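Local coordinates for protein fructokinase (Vibrio cholerae serotype O1, PDB 5EYN) that catalyses the phosphorylation of fructose by ATP, as a fructokinase of the PfkB carbohydrate kinase family, at residues A27-Y39 against H96-H108. Sequence-based numbering, arbitrary orientation.
Sequences AVVDLIPDGQQHY and HRTSTVVVDLDEH. With FRU (beta-D-fructofuranose), chain B; ADP (adenosine-5'-diphosphate), chain E.
Asp30 CG stands anti to its carbonyl carbon, beside the backbone N (chi1 -72°), which turns the carboxylate, on the sugar-facing side of the sheet, toward the fructose, with OD1 near CB of Val101, whose CG1 lies anti to the backbone N (chi1 172°). Asp30 grips the sugar with both oxygens: fructose O3 donates to OD1 at 2.6 Å and fructose O4 donates to OD2 at 2.6 Å. Val101 CG1 lies 3.6 Å from fructose O3, and Val28 CG2, on the strand of Asp30, lies near the same O3. Beneath this surface, strands 28-33 and 99-103 run parallel. Four backbone bonds zip them together, Val29 N to Ser99 O, Val101 N to Val29 O, Leu31 N to Val101 O and Val103 N to Leu31 O; the third is short and nearly straight, at 2.7 Å and 179°. At the start of the pair a water bridges Ala27 O and Ser99 N. On the other face, Leu31 CD1 leans on Thr100 CG2 at 3.7 Å, and Tyr39 OH touches Val102 CG1 at 3.6 Å; Phe72 of the second subunit packs on both Tyr39 and Val102. Toward the far end, Ile32 CG1 runs alongside Val103 CG2 at 3.8 Å, while CG2 of Ile32 meets CD2 of Leu105, the two side chains crossing at about a right angle. Leu105 belongs to a type I turn, beyond which His108 NE2 donates to ADP O1A at 3.0 Å. The four-stranded sheet, matching the lid of ribokinase-like folds, continues into the second subunit through His38 and Tyr39. Its two faces thus differ in chemistry: one offers a carboxylate framed by valines, consistent with recognition of paired sugar hydroxyls beside an apolar wall, while the other is largely apolar, and packs on helix 71-82 of its own chain as well as on the second subunit.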
loop_
_atom_site.group_PDB
_atom_site.type_symbol
_atom_site.label_atom_id
_atom_site.label_comp_id
_atom_site.label_asym_id
_atom_site.label_seq_id
_atom_site.Cartn_x
_atom_site.Cartn_y
_atom_site.Cartn_z
ATOM N N ALA A 27 -0.201 -6.437 -12.158
ATOM C CA ALA A 27 -1.436 -6.800 -11.485
ATOM C C ALA A 27 -1.447 -6.050 -10.157
ATOM O O ALA A 27 -0.460 -6.057 -9.428
ATOM C CB ALA A 27 -1.502 -8.304 -11.275
ATOM N N VAL A 28 -2.541 -5.363 -9.853
ATOM C CA VAL A 28 -2.571 -4.478 -8.710
ATOM C C VAL A 28 -3.869 -4.617 -7.962
ATOM O O VAL A 28 -4.878 -5.021 -8.529
ATOM C CB VAL A 28 -2.422 -3.009 -9.110
ATOM C CG1 VAL A 28 -1.410 -2.813 -10.245
ATOM C CG2 VAL A 28 -3.721 -2.378 -9.449
ATOM N N VAL A 29 -3.831 -4.273 -6.686
ATOM C CA VAL A 29 -5.064 -4.091 -5.937
ATOM C C VAL A 29 -5.423 -2.616 -5.937
ATOM O O VAL A 29 -4.657 -1.772 -5.456
ATOM C CB VAL A 29 -4.975 -4.661 -4.498
ATOM C CG1 VAL A 29 -6.157 -4.213 -3.665
ATOM C CG2 VAL A 29 -4.900 -6.181 -4.541
ATOM N N ASP A 30 -6.586 -2.323 -6.519
ATOM C CA ASP A 30 -7.159 -0.990 -6.510
ATOM C C ASP A 30 -8.080 -0.869 -5.291
ATOM O O ASP A 30 -9.051 -1.626 -5.132
ATOM C CB ASP A 30 -7.994 -0.733 -7.771
ATOM C CG ASP A 30 -7.167 -0.567 -9.040
ATOM O OD1 ASP A 30 -6.012 -0.097 -8.973
ATOM O OD2 ASP A 30 -7.734 -0.846 -10.121
ATOM N N LEU A 31 -7.782 0.089 -4.433
ATOM C CA LEU A 31 -8.602 0.385 -3.267
ATOM C C LEU A 31 -9.548 1.509 -3.659
ATOM O O LEU A 31 -9.135 2.640 -3.885
ATOM C CB LEU A 31 -7.683 0.788 -2.110
ATOM C CG LEU A 31 -6.737 -0.302 -1.622
ATOM C CD1 LEU A 31 -5.700 0.282 -0.672
ATOM C CD2 LEU A 31 -7.482 -1.450 -0.970
ATOM N N ILE A 32 -10.825 1.171 -3.766
ATOM C CA ILE A 32 -11.806 2.074 -4.346
ATOM C C ILE A 32 -12.815 2.465 -3.274
ATOM O O ILE A 32 -13.465 1.595 -2.691
ATOM C CB ILE A 32 -12.516 1.432 -5.552
ATOM C CG1 ILE A 32 -11.454 1.068 -6.602
ATOM C CG2 ILE A 32 -13.565 2.378 -6.126
ATOM C CD1 ILE A 32 -12.028 0.567 -7.922
ATOM N N PRO A 33 -12.938 3.770 -3.007
ATOM C CA PRO A 33 -13.875 4.213 -1.967
ATOM C C PRO A 33 -15.277 3.667 -2.171
ATOM O O PRO A 33 -15.799 3.662 -3.285
ATOM C CB PRO A 33 -13.879 5.730 -2.131
ATOM C CG PRO A 33 -12.511 6.035 -2.689
ATOM C CD PRO A 33 -12.241 4.909 -3.628
ATOM N N ASP A 34 -15.874 3.210 -1.077
ATOM C CA ASP A 34 -17.244 2.722 -1.095
ATOM C C ASP A 34 -17.796 2.924 0.302
ATOM O O ASP A 34 -17.785 2.009 1.129
ATOM C CB ASP A 34 -17.277 1.248 -1.503
ATOM C CG ASP A 34 -18.652 0.779 -1.908
ATOM O OD1 ASP A 34 -19.329 1.490 -2.679
ATOM O OD2 ASP A 34 -19.043 -0.315 -1.454
ATOM N N GLY A 35 -18.245 4.146 0.555
ATOM C CA GLY A 35 -18.586 4.591 1.894
ATOM C C GLY A 35 -17.433 5.443 2.374
ATOM O O GLY A 35 -16.317 5.325 1.864
ATOM N N GLN A 36 -17.692 6.301 3.348
ATOM C CA GLN A 36 -16.698 7.282 3.772
ATOM C C GLN A 36 -15.508 6.664 4.502
ATOM O O GLN A 36 -14.414 7.237 4.509
ATOM C CB GLN A 36 -17.355 8.355 4.640
ATOM C CG GLN A 36 -18.072 7.828 5.876
ATOM C CD GLN A 36 -18.686 8.942 6.715
ATOM O OE1 GLN A 36 -19.177 9.942 6.181
ATOM N NE2 GLN A 36 -18.652 8.778 8.036
ATOM N N GLN A 37 -15.706 5.493 5.103
ATOM C CA GLN A 37 -14.649 4.873 5.891
ATOM C C GLN A 37 -14.109 3.574 5.306
ATOM O O GLN A 37 -13.300 2.929 5.950
ATOM C CB GLN A 37 -15.135 4.601 7.317
ATOM C CG GLN A 37 -14.014 4.451 8.334
ATOM C CD GLN A 37 -14.507 4.350 9.772
ATOM O OE1 GLN A 37 -15.702 4.497 10.050
ATOM N NE2 GLN A 37 -13.575 4.095 10.702
ATOM N N HIS A 38 -14.564 3.179 4.119
ATOM C CA HIS A 38 -14.196 1.891 3.550
ATOM C C HIS A 38 -13.648 2.001 2.145
ATOM O O HIS A 38 -14.046 2.864 1.370
ATOM C CB HIS A 38 -15.406 0.975 3.444
ATOM C CG HIS A 38 -15.958 0.513 4.747
ATOM N ND1 HIS A 38 -16.853 1.258 5.477
ATOM C CD2 HIS A 38 -15.765 -0.633 5.437
ATOM C CE1 HIS A 38 -17.195 0.590 6.563
ATOM N NE2 HIS A 38 -16.554 -0.563 6.559
ATOM N N TYR A 39 -12.749 1.081 1.825
ATOM C CA TYR A 39 -12.358 0.802 0.454
ATOM C C TYR A 39 -12.848 -0.577 0.049
ATOM O O TYR A 39 -12.730 -1.529 0.822
ATOM C CB TYR A 39 -10.837 0.792 0.307
ATOM C CG TYR A 39 -10.174 2.131 0.448
ATOM C CD1 TYR A 39 -10.329 3.110 -0.516
ATOM C CD2 TYR A 39 -9.372 2.408 1.542
ATOM C CE1 TYR A 39 -9.718 4.337 -0.381
ATOM C CE2 TYR A 39 -8.763 3.616 1.675
ATOM C CZ TYR A 39 -8.946 4.582 0.722
ATOM O OH TYR A 39 -8.332 5.804 0.868
ATOM N N HIS A 96 9.820 -7.874 -3.134
ATOM C CA HIS A 96 9.020 -6.682 -3.351
ATOM C C HIS A 96 7.523 -6.953 -3.274
ATOM O O HIS A 96 7.066 -8.044 -3.553
ATOM C CB HIS A 96 9.416 -6.068 -4.689
ATOM C CG HIS A 96 10.865 -5.725 -4.755
ATOM N ND1 HIS A 96 11.374 -4.593 -4.161
ATOM C CD2 HIS A 96 11.918 -6.374 -5.304
ATOM C CE1 HIS A 96 12.682 -4.557 -4.346
ATOM N NE2 HIS A 96 13.035 -5.621 -5.047
ATOM N N ARG A 97 6.776 -5.927 -2.901
ATOM C CA ARG A 97 5.360 -6.022 -2.644
ATOM C C ARG A 97 4.516 -5.769 -3.888
ATOM O O ARG A 97 4.911 -5.073 -4.816
ATOM C CB ARG A 97 5.001 -5.010 -1.559
ATOM C CG ARG A 97 5.493 -5.431 -0.178
ATOM C CD ARG A 97 4.455 -6.312 0.455
ATOM N NE ARG A 97 4.943 -6.998 1.629
ATOM C CZ ARG A 97 5.440 -8.223 1.630
ATOM N NH1 ARG A 97 5.537 -8.915 0.502
ATOM N NH2 ARG A 97 5.854 -8.757 2.770
ATOM N N THR A 98 3.328 -6.355 -3.883
ATOM C CA THR A 98 2.325 -6.121 -4.911
ATOM C C THR A 98 1.863 -4.680 -4.952
ATOM O O THR A 98 1.626 -4.041 -3.920
ATOM C CB THR A 98 1.119 -7.019 -4.667
ATOM O OG1 THR A 98 1.561 -8.371 -4.610
ATOM C CG2 THR A 98 0.065 -6.863 -5.754
ATOM N N SER A 99 1.746 -4.163 -6.164
ATOM C CA SER A 99 1.258 -2.815 -6.359
ATOM C C SER A 99 -0.109 -2.621 -5.693
ATOM O O SER A 99 -1.012 -3.445 -5.837
ATOM C CB SER A 99 1.148 -2.515 -7.842
ATOM O OG SER A 99 0.714 -1.185 -8.038
ATOM N N THR A 100 -0.231 -1.505 -4.992
ATOM C CA THR A 100 -1.419 -1.120 -4.251
ATOM C C THR A 100 -1.737 0.309 -4.608
ATOM O O THR A 100 -0.923 1.198 -4.397
ATOM C CB THR A 100 -1.170 -1.240 -2.750
ATOM O OG1 THR A 100 -0.783 -2.573 -2.449
ATOM C CG2 THR A 100 -2.415 -0.907 -1.956
ATOM N N VAL A 101 -2.931 0.521 -5.155
ATOM C CA VAL A 101 -3.287 1.798 -5.717
ATOM C C VAL A 101 -4.551 2.307 -5.039
ATOM O O VAL A 101 -5.533 1.580 -4.891
ATOM C CB VAL A 101 -3.516 1.658 -7.228
ATOM C CG1 VAL A 101 -4.068 2.935 -7.824
ATOM C CG2 VAL A 101 -2.222 1.263 -7.919
ATOM N N VAL A 102 -4.525 3.555 -4.601
ATOM C CA VAL A 102 -5.698 4.191 -4.001
ATOM C C VAL A 102 -6.393 5.035 -5.063
ATOM O O VAL A 102 -5.771 5.858 -5.731
ATOM C CB VAL A 102 -5.304 5.058 -2.796
ATOM C CG1 VAL A 102 -6.520 5.744 -2.198
ATOM C CG2 VAL A 102 -4.604 4.205 -1.754
ATOM N N VAL A 103 -7.681 4.790 -5.254
ATOM C CA VAL A 103 -8.456 5.494 -6.275
ATOM C C VAL A 103 -9.276 6.652 -5.694
ATOM O O VAL A 103 -9.914 6.501 -4.652
ATOM C CB VAL A 103 -9.402 4.516 -6.997
ATOM C CG1 VAL A 103 -10.208 5.212 -8.086
ATOM C CG2 VAL A 103 -8.626 3.333 -7.576
ATOM N N ASP A 104 -9.257 7.794 -6.380
ATOM C CA ASP A 104 -10.125 8.943 -6.069
ATOM C C ASP A 104 -11.185 9.043 -7.162
ATOM O O ASP A 104 -10.875 9.369 -8.306
ATOM C CB ASP A 104 -9.276 10.219 -6.033
ATOM C CG ASP A 104 -10.071 11.462 -5.658
ATOM O OD1 ASP A 104 -9.441 12.532 -5.488
ATOM O OD2 ASP A 104 -11.305 11.380 -5.523
ATOM N N LEU A 105 -12.433 8.742 -6.816
ATOM C CA LEU A 105 -13.516 8.719 -7.787
ATOM C C LEU A 105 -13.965 10.109 -8.260
ATOM O O LEU A 105 -14.741 10.221 -9.197
ATOM C CB LEU A 105 -14.701 7.974 -7.190
ATOM C CG LEU A 105 -14.435 6.514 -6.842
ATOM C CD1 LEU A 105 -15.576 5.964 -5.991
ATOM C CD2 LEU A 105 -14.266 5.706 -8.121
ATOM N N ASP A 106 -13.443 11.169 -7.653
ATOM C CA ASP A 106 -13.745 12.509 -8.145
ATOM C C ASP A 106 -12.864 12.890 -9.340
ATOM O O ASP A 106 -13.105 13.907 -9.989
ATOM C CB ASP A 106 -13.611 13.542 -7.024
ATOM C CG ASP A 106 -14.755 13.471 -6.031
ATOM O OD1 ASP A 106 -15.781 12.829 -6.342
ATOM O OD2 ASP A 106 -14.632 14.056 -4.941
ATOM N N GLU A 107 -11.859 12.063 -9.632
ATOM C CA GLU A 107 -10.955 12.302 -10.757
ATOM C C GLU A 107 -11.115 11.188 -11.781
ATOM O O GLU A 107 -11.804 10.197 -11.526
ATOM C CB GLU A 107 -9.497 12.363 -10.290
ATOM C CG GLU A 107 -9.199 13.431 -9.248
ATOM C CD GLU A 107 -9.230 14.837 -9.810
ATOM O OE1 GLU A 107 -9.075 15.006 -11.039
ATOM O OE2 GLU A 107 -9.413 15.778 -9.014
ATOM N N HIS A 108 -10.472 11.348 -12.936
ATOM C CA HIS A 108 -10.512 10.337 -13.990
ATOM C C HIS A 108 -9.108 9.912 -14.387
ATOM O O HIS A 108 -8.191 10.734 -14.449
ATOM C CB HIS A 108 -11.229 10.861 -15.240
ATOM C CG HIS A 108 -11.084 9.959 -16.428
ATOM N ND1 HIS A 108 -9.974 9.975 -17.251
ATOM C CD2 HIS A 108 -11.899 8.997 -16.921
ATOM C CE1 HIS A 108 -10.118 9.068 -18.200
ATOM N NE2 HIS A 108 -11.277 8.459 -18.022
HETATM C C1 FRU B . -2.318 0.803 -13.238
HETATM C C2 FRU B . -3.774 1.214 -13.073
HETATM C C3 FRU B . -4.616 0.396 -12.115
HETATM C C4 FRU B . -5.962 0.317 -12.757
HETATM C C5 FRU B . -5.614 0.422 -14.200
HETATM C C6 FRU B . -6.660 1.109 -15.043
HETATM O O1 FRU B . -2.210 -0.443 -13.854
HETATM O O2 FRU B . -3.762 2.543 -12.647
HETATM O O3 FRU B . -4.572 1.015 -10.864
HETATM O O4 FRU B . -6.631 -0.874 -12.517
HETATM O O5 FRU B . -4.380 1.109 -14.323
HETATM O O6 FRU B . -6.264 1.195 -16.390
HETATM P PB ADP E . -10.332 4.519 -18.806
HETATM O O1B ADP E . -10.143 3.093 -18.360
HETATM O O2B ADP E . -8.997 5.218 -18.929
HETATM O O3B ADP E . -11.188 5.229 -17.786
HETATM P PA ADP E . -11.760 5.789 -20.834
HETATM O O1A ADP E . -12.631 6.305 -19.701
HETATM O O2A ADP E . -10.684 6.824 -21.074
HETATM O O3A ADP E . -11.069 4.510 -20.218
HETATM O "O5'" ADP E . -12.566 5.594 -22.204
HETATM C "C5'" ADP E . -12.277 4.551 -23.069
HETATM C "C4'" ADP E . -13.455 3.976 -23.818
HETATM O "O4'" ADP E . -14.477 3.620 -22.914
HETATM C "C3'" ADP E . -14.071 4.857 -24.846
HETATM O "O3'" ADP E . -13.386 4.779 -26.059
HETATM C "C2'" ADP E . -15.426 4.283 -24.949
HETATM O "O2'" ADP E . -15.467 3.118 -25.680
HETATM C "C1'" ADP E . -15.691 3.928 -23.541
HETATM N N9 ADP E . -16.338 4.960 -22.780
HETATM C C8 ADP E . -15.792 5.774 -21.858
HETATM N N7 ADP E . -16.717 6.575 -21.352
HETATM C C5 ADP E . -17.886 6.299 -21.931
HETATM C C6 ADP E . -19.181 6.777 -21.816
HETATM N N6 ADP E . -19.501 7.836 -20.912
HETATM N N1 ADP E . -20.138 6.249 -22.574
HETATM C C2 ADP E . -19.907 5.250 -23.444
HETATM N N3 ADP E . -18.656 4.753 -23.589
HETATM C C4 ADP E . -17.659 5.260 -22.850
HETATM O O HOH W 1 2.231 -5.744 -8.573
#